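Local coordinates for protein phiAB6 tailspike (Unidentified phage, PDB 5JS4) that is a trimeric beta-helical phage tailspike that probably binds and fragments the exopolysaccharide of its host, Acinetobacter baumannii, at residues Lys475-Val480 / Ser503-Thr508; Ser490-Val495 / Val520-Glu525. All blocks are in the same frame, centred on the assembly; numbering follows the deposited sequence.

Contact 1. Residues Lys475-Val480 / Ser503-Thr508; sequences KDWLEV and SKTSPT
Trp477 and Asp476 carry most of the contact from the 475-480 side, the first meeting Ser503 and Thr505 and the second Lys504. The indole NE1 donates to Ser503 OG at 3.0 Å, with the oxygen almost in the ring plane but the bond bent to 143° at the hydrogen. Thr505 OG1 lies at the same edge, 3.4 Å from Trp477 CZ2, and Ser503 CB touches CD1, so the CD1-NE1-CZ2 edge of the indole is lined by both side chains. Beside it, Lys504 reaches across Asp476 at about a right angle; its NZ forms a salt bridge of 2.8 Å with the syn lone pair of Asp476 OD2. The lysine chain runs nearly straight until its last torsion, where chi4 of 58° turns the ammonium group onto the carboxylate. One water joins Asp476 OD1 to the same NZ, and a second links Leu478 O to Lys504 N.

Behind this first shell, Ser503 OG also accepts from Thr505 N at 3.0 Å, closing an ST turn that fixes the acceptor facing the indole. Asp476 OD1 is held by Thr502 OG1, next to the short parallel pairing of strands 475-476 and 501-502. Leu478 CB lies 3.5 Å above the centre of the Trp477 ring, and Phe461 meets that indole edge to face. The contact thus fastens the start of the loop after strand 501-502 to the preceding level of the beta-helix: a directed indole bond works on the buried side, while the ion pair, whose lysine is exposed and which already shares a water, is probably weakened by solvent.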
ATOM      1  N   LYS A 475      23.771   9.495   3.702  1.00 18.30           N
ATOM      2  CA  LYS A 475      23.472   8.061   3.620  1.00 17.82           C
ATOM      3  C   LYS A 475      22.163   7.828   2.874  1.00 16.00           C
ATOM      4  O   LYS A 475      21.201   8.569   3.063  1.00 15.14           O
ATOM      5  CB  LYS A 475      23.355   7.441   5.021  1.00 19.31           C
ATOM      6  CG  LYS A 475      24.658   7.305   5.802  1.00 21.01           C
ATOM      7  CD  LYS A 475      25.681   6.390   5.135  1.00 22.87           C
ATOM      8  CE  LYS A 475      25.199   4.951   5.015  1.00 25.35           C
ATOM      9  NZ  LYS A 475      26.243   4.058   4.437  1.00 26.89           N
ATOM     10  N   ASP A 476      22.130   6.795   2.034  1.00 15.54           N
ATOM     11  CA  ASP A 476      20.883   6.357   1.404  1.00 15.84           C
ATOM     12  C   ASP A 476      20.023   5.637   2.438  1.00 15.02           C
ATOM     13  O   ASP A 476      20.540   4.884   3.262  1.00 15.21           O
ATOM     14  CB  ASP A 476      21.151   5.405   0.234  1.00 17.44           C
ATOM     15  CG  ASP A 476      21.640   6.116  -1.017  1.00 18.59           C
ATOM     16  OD1 ASP A 476      21.156   7.229  -1.317  1.00 19.79           O
ATOM     17  OD2 ASP A 476      22.494   5.542  -1.721  1.00 21.72           O
ATOM     18  N   TRP A 477      18.710   5.854   2.389  1.00 13.42           N
ATOM     19  CA  TRP A 477      17.793   5.166   3.302  1.00 12.91           C
ATOM     20  C   TRP A 477      17.796   3.654   3.044  1.00 12.51           C
ATOM     21  O   TRP A 477      17.622   2.857   3.969  1.00 12.69           O
ATOM     22  CB  TRP A 477      16.374   5.742   3.185  1.00 12.74           C
ATOM     23  CG  TRP A 477      15.672   5.387   1.915  1.00 12.83           C
ATOM     24  CD1 TRP A 477      15.730   6.056   0.728  1.00 13.20           C
ATOM     25  CD2 TRP A 477      14.810   4.265   1.701  1.00 12.62           C
ATOM     26  NE1 TRP A 477      14.962   5.418  -0.213  1.00 13.38           N
ATOM     27  CE2 TRP A 477      14.387   4.315   0.357  1.00 13.07           C
ATOM     28  CE3 TRP A 477      14.362   3.217   2.514  1.00 12.38           C
ATOM     29  CZ2 TRP A 477      13.527   3.362  -0.191  1.00 13.83           C
ATOM     30  CZ3 TRP A 477      13.508   2.272   1.967  1.00 12.96           C
ATOM     31  CH2 TRP A 477      13.103   2.351   0.627  1.00 13.66           C
ATOM     32  N   LEU A 478      17.986   3.283   1.779  1.00 12.93           N
ATOM     33  CA  LEU A 478      18.116   1.896   1.353  1.00 12.86           C
ATOM     34  C   LEU A 478      19.404   1.774   0.554  1.00 13.69           C
ATOM     35  O   LEU A 478      19.607   2.491  -0.431  1.00 12.84           O
ATOM     36  CB  LEU A 478      16.918   1.473   0.498  1.00 12.83           C
ATOM     37  CG  LEU A 478      16.930   0.051  -0.077  1.00 13.23           C
ATOM     38  CD1 LEU A 478      16.854  -0.997   1.023  1.00 13.60           C
ATOM     39  CD2 LEU A 478      15.784  -0.131  -1.060  1.00 13.67           C
ATOM     40  N   GLU A 479      20.256   0.852   0.991  1.00 14.24           N
ATOM     41  CA  GLU A 479      21.598   0.672   0.464  1.00 15.92           C
ATOM     42  C   GLU A 479      21.721  -0.773  -0.017  1.00 15.55           C
ATOM     43  O   GLU A 479      21.773  -1.694   0.793  1.00 18.29           O
ATOM     44  CB  GLU A 479      22.580   0.977   1.596  1.00 19.51           C
ATOM     45  CG  GLU A 479      24.057   0.799   1.302  1.00 22.76           C
ATOM     46  CD  GLU A 479      24.926   1.189   2.494  1.00 25.15           C
ATOM     47  OE1 GLU A 479      26.147   0.959   2.435  1.00 28.33           O
ATOM     48  OE2 GLU A 479      24.397   1.724   3.498  1.00 24.46           O
ATOM     49  N   VAL A 480      21.730  -0.969  -1.333  1.00 15.28           N
ATOM     50  CA  VAL A 480      21.849  -2.305  -1.920  1.00 15.40           C
ATOM     51  C   VAL A 480      23.190  -2.382  -2.642  1.00 16.09           C
ATOM     52  O   VAL A 480      23.443  -1.614  -3.568  1.00 17.65           O
ATOM     53  CB  VAL A 480      20.690  -2.611  -2.891  1.00 15.51           C
ATOM     54  CG1 VAL A 480      20.738  -4.067  -3.346  1.00 16.29           C
ATOM     55  CG2 VAL A 480      19.347  -2.306  -2.233  1.00 15.89           C
ATOM     56  N   SER A 503      18.182   9.205  -1.385  1.00 13.76           N
ATOM     57  CA  SER A 503      17.413   8.089  -1.921  1.00 13.48           C
ATOM     58  C   SER A 503      17.812   7.788  -3.354  1.00 13.54           C
ATOM     59  O   SER A 503      18.057   8.701  -4.140  1.00 15.23           O
ATOM     60  CB  SER A 503      15.919   8.404  -1.878  1.00 13.43           C
ATOM     61  OG  SER A 503      15.176   7.372  -2.503  1.00 14.00           O
ATOM     62  N   LYS A 504      17.854   6.503  -3.688  1.00 13.25           N
ATOM     63  CA  LYS A 504      18.039   6.062  -5.064  1.00 13.43           C
ATOM     64  C   LYS A 504      16.736   5.498  -5.643  1.00 13.08           C
ATOM     65  O   LYS A 504      16.758   4.809  -6.658  1.00 12.86           O
ATOM     66  CB  LYS A 504      19.163   5.022  -5.137  1.00 14.14           C
ATOM     67  CG  LYS A 504      20.552   5.622  -4.981  1.00 15.86           C
ATOM     68  CD  LYS A 504      21.636   4.559  -5.045  1.00 17.60           C
ATOM     69  CE  LYS A 504      23.007   5.169  -5.290  1.00 18.98           C
ATOM     70  NZ  LYS A 504      23.395   6.162  -4.250  1.00 21.02           N
ATOM     71  N   THR A 505      15.606   5.818  -5.010  1.00 13.18           N
ATOM     72  CA  THR A 505      14.306   5.247  -5.393  1.00 13.67           C
ATOM     73  C   THR A 505      13.215   6.271  -5.742  1.00 14.23           C
ATOM     74  O   THR A 505      12.081   5.877  -6.031  1.00 14.50           O
ATOM     75  CB  THR A 505      13.761   4.335  -4.271  1.00 13.73           C
ATOM     76  OG1 THR A 505      13.496   5.118  -3.100  1.00 13.87           O
ATOM     77  CG2 THR A 505      14.758   3.241  -3.936  1.00 13.92           C
ATOM     78  N   SER A 506      13.539   7.563  -5.727  1.00 14.34           N
ATOM     79  CA  SER A 506      12.544   8.601  -6.014  1.00 14.81           C
ATOM     80  C   SER A 506      12.010   8.473  -7.436  1.00 14.62           C
ATOM     81  O   SER A 506      12.772   8.168  -8.357  1.00 14.31           O
ATOM     82  CB  SER A 506      13.137  10.001  -5.853  1.00 17.09           C
ATOM     83  OG  SER A 506      12.184  10.992  -6.198  1.00 20.77           O
ATOM     84  N   PRO A 507      10.701   8.726  -7.626  1.00 14.15           N
ATOM     85  CA  PRO A 507      10.162   8.696  -8.989  1.00 13.91           C
ATOM     86  C   PRO A 507      10.845   9.689  -9.935  1.00 13.39           C
ATOM     87  O   PRO A 507      10.947   9.428 -11.129  1.00 12.87           O
ATOM     88  CB  PRO A 507       8.681   9.060  -8.808  1.00 14.67           C
ATOM     89  CG  PRO A 507       8.384   8.900  -7.364  1.00 16.25           C
ATOM     90  CD  PRO A 507       9.672   9.030  -6.614  1.00 15.38           C
ATOM     91  N   THR A 508      11.318  10.814  -9.397  1.00 13.39           N
ATOM     92  CA  THR A 508      11.903  11.868 -10.219  1.00 13.54           C
ATOM     93  C   THR A 508      13.403  11.686 -10.473  1.00 13.29           C
ATOM     94  O   THR A 508      14.002  12.463 -11.210  1.00 13.99           O
ATOM     95  CB  THR A 508      11.660  13.248  -9.582  1.00 14.32           C
ATOM     96  OG1 THR A 508      12.219  13.273  -8.265  1.00 16.77           O
ATOM     97  CG2 THR A 508      10.165  13.533  -9.502  1.00 15.43           C
TER
HETATM   98  O   HOH W   1      22.245   8.529  -3.522  1.00 23.04           O
HETATM   99  O   HOH W   2      17.796   4.498  -1.521  1.00 15.25           O

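Contact 2. Residues Ser490-Val495 / Val520-Glu525; sequences SFTGYV and VSVSAE
Phe491 and Ser521 pair in parallel, as do Ser490 and Val520, in the ladder characteristic of the right-handed parallel beta-helix of pectate lyase-like proteins. Two backbone hydrogen bonds join the successive coils: Phe491 N gives to Val520 O at 2.8 Å, and Val522 N returns one to Phe491 O at 2.9 Å. Phe491 O also receives a CA-H...O contact from Ser521. After Phe491 the direct backbone bonding gives way to a CA-H...O contact from Thr492 to Val522 O and a water that bridges Thr492 O and Val522 O.

Apolar packing follows the side chains. Thr492 CG2 lies 4.1 Å from Val522 CG2 where Val522 also packs on Val520 of the second subunit and Val522 of the third, placing this side of the ladder at the trimer interface. The Phe491 side chain, on the face shared with Ser521, touches Thr505.

Around Tyr494, whose ring stacks with His458 of the second subunit, packing and polar contacts meet. With CG anti to the backbone N (chi1 -174°), its ring turns its CE1 edge to Glu525 CG, 3.7 Å away, the ring and carboxylate planes 74° apart. Ser523 OG accepts from Glu525 N in an ST turn. A water joins Tyr494 OH, 2.7 Å away, to Glu525 OE2.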
ATOM      1  N   SER A 490       8.641  -2.584  -4.916  1.00 10.29           N
ATOM      2  CA  SER A 490       7.555  -1.622  -4.838  1.00 10.79           C
ATOM      3  C   SER A 490       7.949  -0.555  -3.827  1.00 10.95           C
ATOM      4  O   SER A 490       7.994  -0.825  -2.628  1.00 12.57           O
ATOM      5  CB  SER A 490       6.270  -2.311  -4.382  1.00 11.64           C
ATOM      6  OG  SER A 490       5.893  -3.352  -5.263  1.00 12.58           O
ATOM      7  N   PHE A 491       8.254   0.642  -4.321  1.00 11.37           N
ATOM      8  CA  PHE A 491       8.564   1.787  -3.475  1.00 11.41           C
ATOM      9  C   PHE A 491       7.319   2.665  -3.443  1.00 11.63           C
ATOM     10  O   PHE A 491       7.239   3.693  -4.119  1.00 11.87           O
ATOM     11  CB  PHE A 491       9.768   2.552  -4.029  1.00 12.13           C
ATOM     12  CG  PHE A 491      10.971   1.688  -4.288  1.00 12.35           C
ATOM     13  CD1 PHE A 491      11.645   1.077  -3.236  1.00 12.47           C
ATOM     14  CD2 PHE A 491      11.439   1.492  -5.582  1.00 13.06           C
ATOM     15  CE1 PHE A 491      12.758   0.282  -3.473  1.00 13.07           C
ATOM     16  CE2 PHE A 491      12.555   0.709  -5.820  1.00 13.14           C
ATOM     17  CZ  PHE A 491      13.212   0.099  -4.765  1.00 13.23           C
ATOM     18  N   THR A 492       6.335   2.240  -2.659  1.00 12.22           N
ATOM     19  CA  THR A 492       4.981   2.775  -2.788  1.00 12.91           C
ATOM     20  C   THR A 492       4.480   3.549  -1.569  1.00 13.34           C
ATOM     21  O   THR A 492       3.277   3.715  -1.388  1.00 15.58           O
ATOM     22  CB  THR A 492       4.001   1.650  -3.164  1.00 14.23           C
ATOM     23  OG1 THR A 492       4.110   0.582  -2.218  1.00 16.44           O
ATOM     24  CG2 THR A 492       4.322   1.126  -4.551  1.00 15.14           C
ATOM     25  N   GLY A 493       5.405   4.047  -0.757  1.00 13.96           N
ATOM     26  CA  GLY A 493       5.083   5.037   0.265  1.00 13.99           C
ATOM     27  C   GLY A 493       6.010   6.226   0.121  1.00 13.94           C
ATOM     28  O   GLY A 493       7.071   6.127  -0.501  1.00 15.21           O
ATOM     29  N   TYR A 494       5.609   7.364   0.675  1.00 13.19           N
ATOM     30  CA  TYR A 494       6.480   8.526   0.676  1.00 12.80           C
ATOM     31  C   TYR A 494       7.678   8.277   1.595  1.00 12.49           C
ATOM     32  O   TYR A 494       7.526   7.739   2.695  1.00 11.66           O
ATOM     33  CB  TYR A 494       5.728   9.785   1.115  1.00 12.81           C
ATOM     34  CG  TYR A 494       6.570  11.033   0.986  1.00 13.57           C
ATOM     35  CD1 TYR A 494       6.826  11.596  -0.260  1.00 14.71           C
ATOM     36  CD2 TYR A 494       7.134  11.636   2.106  1.00 14.19           C
ATOM     37  CE1 TYR A 494       7.614  12.730  -0.386  1.00 15.24           C
ATOM     38  CE2 TYR A 494       7.922  12.770   1.989  1.00 14.40           C
ATOM     39  CZ  TYR A 494       8.158  13.312   0.742  1.00 15.35           C
ATOM     40  OH  TYR A 494       8.942  14.436   0.618  1.00 17.33           O
ATOM     41  N   VAL A 495       8.866   8.653   1.128  1.00 12.81           N
ATOM     42  CA  VAL A 495      10.077   8.587   1.939  1.00 13.30           C
ATOM     43  C   VAL A 495      10.510  10.015   2.264  1.00 13.00           C
ATOM     44  O   VAL A 495      10.989  10.746   1.393  1.00 14.13           O
ATOM     45  CB  VAL A 495      11.212   7.823   1.223  1.00 14.01           C
ATOM     46  CG1 VAL A 495      12.485   7.825   2.060  1.00 14.25           C
ATOM     47  CG2 VAL A 495      10.785   6.395   0.925  1.00 13.32           C
ATOM     48  N   VAL A 520       8.779  -0.170  -9.150  1.00 10.37           N
ATOM     49  CA  VAL A 520       7.778   0.866  -9.318  1.00 10.50           C
ATOM     50  C   VAL A 520       7.887   1.790  -8.111  1.00 10.78           C
ATOM     51  O   VAL A 520       8.104   1.327  -6.992  1.00 11.65           O
ATOM     52  CB  VAL A 520       6.355   0.266  -9.460  1.00 10.94           C
ATOM     53  CG1 VAL A 520       5.916  -0.479  -8.203  1.00 11.21           C
ATOM     54  CG2 VAL A 520       5.344   1.344  -9.820  1.00 11.44           C
ATOM     55  N   SER A 521       7.764   3.093  -8.348  1.00 10.94           N
ATOM     56  CA  SER A 521       7.808   4.081  -7.281  1.00 12.01           C
ATOM     57  C   SER A 521       6.554   4.941  -7.383  1.00 11.95           C
ATOM     58  O   SER A 521       6.279   5.515  -8.433  1.00 12.41           O
ATOM     59  CB  SER A 521       9.071   4.935  -7.392  1.00 12.96           C
ATOM     60  OG  SER A 521       9.274   5.713  -6.224  1.00 15.65           O
ATOM     61  N   VAL A 522       5.787   4.994  -6.297  1.00 11.74           N
ATOM     62  CA  VAL A 522       4.530   5.737  -6.262  1.00 12.20           C
ATOM     63  C   VAL A 522       4.481   6.597  -5.010  1.00 12.10           C
ATOM     64  O   VAL A 522       4.542   6.083  -3.897  1.00 12.63           O
ATOM     65  CB  VAL A 522       3.313   4.789  -6.255  1.00 13.46           C
ATOM     66  CG1 VAL A 522       2.002   5.575  -6.198  1.00 13.89           C
ATOM     67  CG2 VAL A 522       3.340   3.879  -7.473  1.00 14.44           C
ATOM     68  N   SER A 523       4.384   7.907  -5.209  1.00 12.06           N
ATOM     69  CA  SER A 523       4.166   8.849  -4.121  1.00 12.41           C
ATOM     70  C   SER A 523       3.677  10.156  -4.718  1.00 11.53           C
ATOM     71  O   SER A 523       3.536  10.275  -5.932  1.00 11.05           O
ATOM     72  CB  SER A 523       5.457   9.093  -3.337  1.00 14.01           C
ATOM     73  OG  SER A 523       6.315   9.969  -4.043  1.00 15.28           O
ATOM     74  N   ALA A 524       3.452  11.148  -3.866  1.00 12.18           N
ATOM     75  CA  ALA A 524       3.084  12.475  -4.341  1.00 11.76           C
ATOM     76  C   ALA A 524       4.163  13.104  -5.228  1.00 12.88           C
ATOM     77  O   ALA A 524       3.880  14.052  -5.955  1.00 13.83           O
ATOM     78  CB  ALA A 524       2.773  13.383  -3.167  1.00 11.69           C
ATOM     79  N   GLU A 525       5.387  12.576  -5.158  1.00 13.79           N
ATOM     80  CA  GLU A 525       6.500  13.036  -5.995  1.00 15.95           C
ATOM     81  C   GLU A 525       6.370  12.584  -7.447  1.00 14.73           C
ATOM     82  O   GLU A 525       6.982  13.167  -8.336  1.00 16.89           O
ATOM     83  CB  GLU A 525       7.839  12.512  -5.463  1.00 19.37           C
ATOM     84  CG  GLU A 525       8.181  12.913  -4.039  1.00 23.42           C
ATOM     85  CD  GLU A 525       9.539  12.389  -3.605  1.00 28.36           C
ATOM     86  OE1 GLU A 525       9.801  11.177  -3.771  1.00 33.04           O
ATOM     87  OE2 GLU A 525      10.351  13.187  -3.094  1.00 34.60           O
TER
HETATM   88  O   HOH W   3       2.467   6.347  -2.136  1.00 17.48           O
HETATM   89  O   HOH W   4       9.378  15.470  -1.824  1.00 38.58           O
HETATM   90  O   HOH W   5      11.623  10.494  -1.277  1.00 20.02           O
HETATM   91  O   HOH W   6       8.700   8.945  -2.158  1.00 24.94           O

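Overall arrangement
From the N terminus the chain enters contact 1 at 475-480, passes through 490-495 of contact 2, returns to contact 1 at 503-508 and reaches 520-525 last. The two loops therefore cross rather than nest: contact 1 closes over 22 intervening residues and contact 2 over 24. Their centres are about 11 Å apart, and they meet directly where Thr505 O lies 2.8 Å from Ser521 OG, a probable hydrogen bond, and where Pro507 packs against Ser521. Contact 1 ties the loop that leads to strand 519-523 back to strand 475-476 and the turn at Trp477 that precedes strand 478-480; contact 2 then stacks strand 519-523 on 489-491, beside the neighbouring subunits of the trimer.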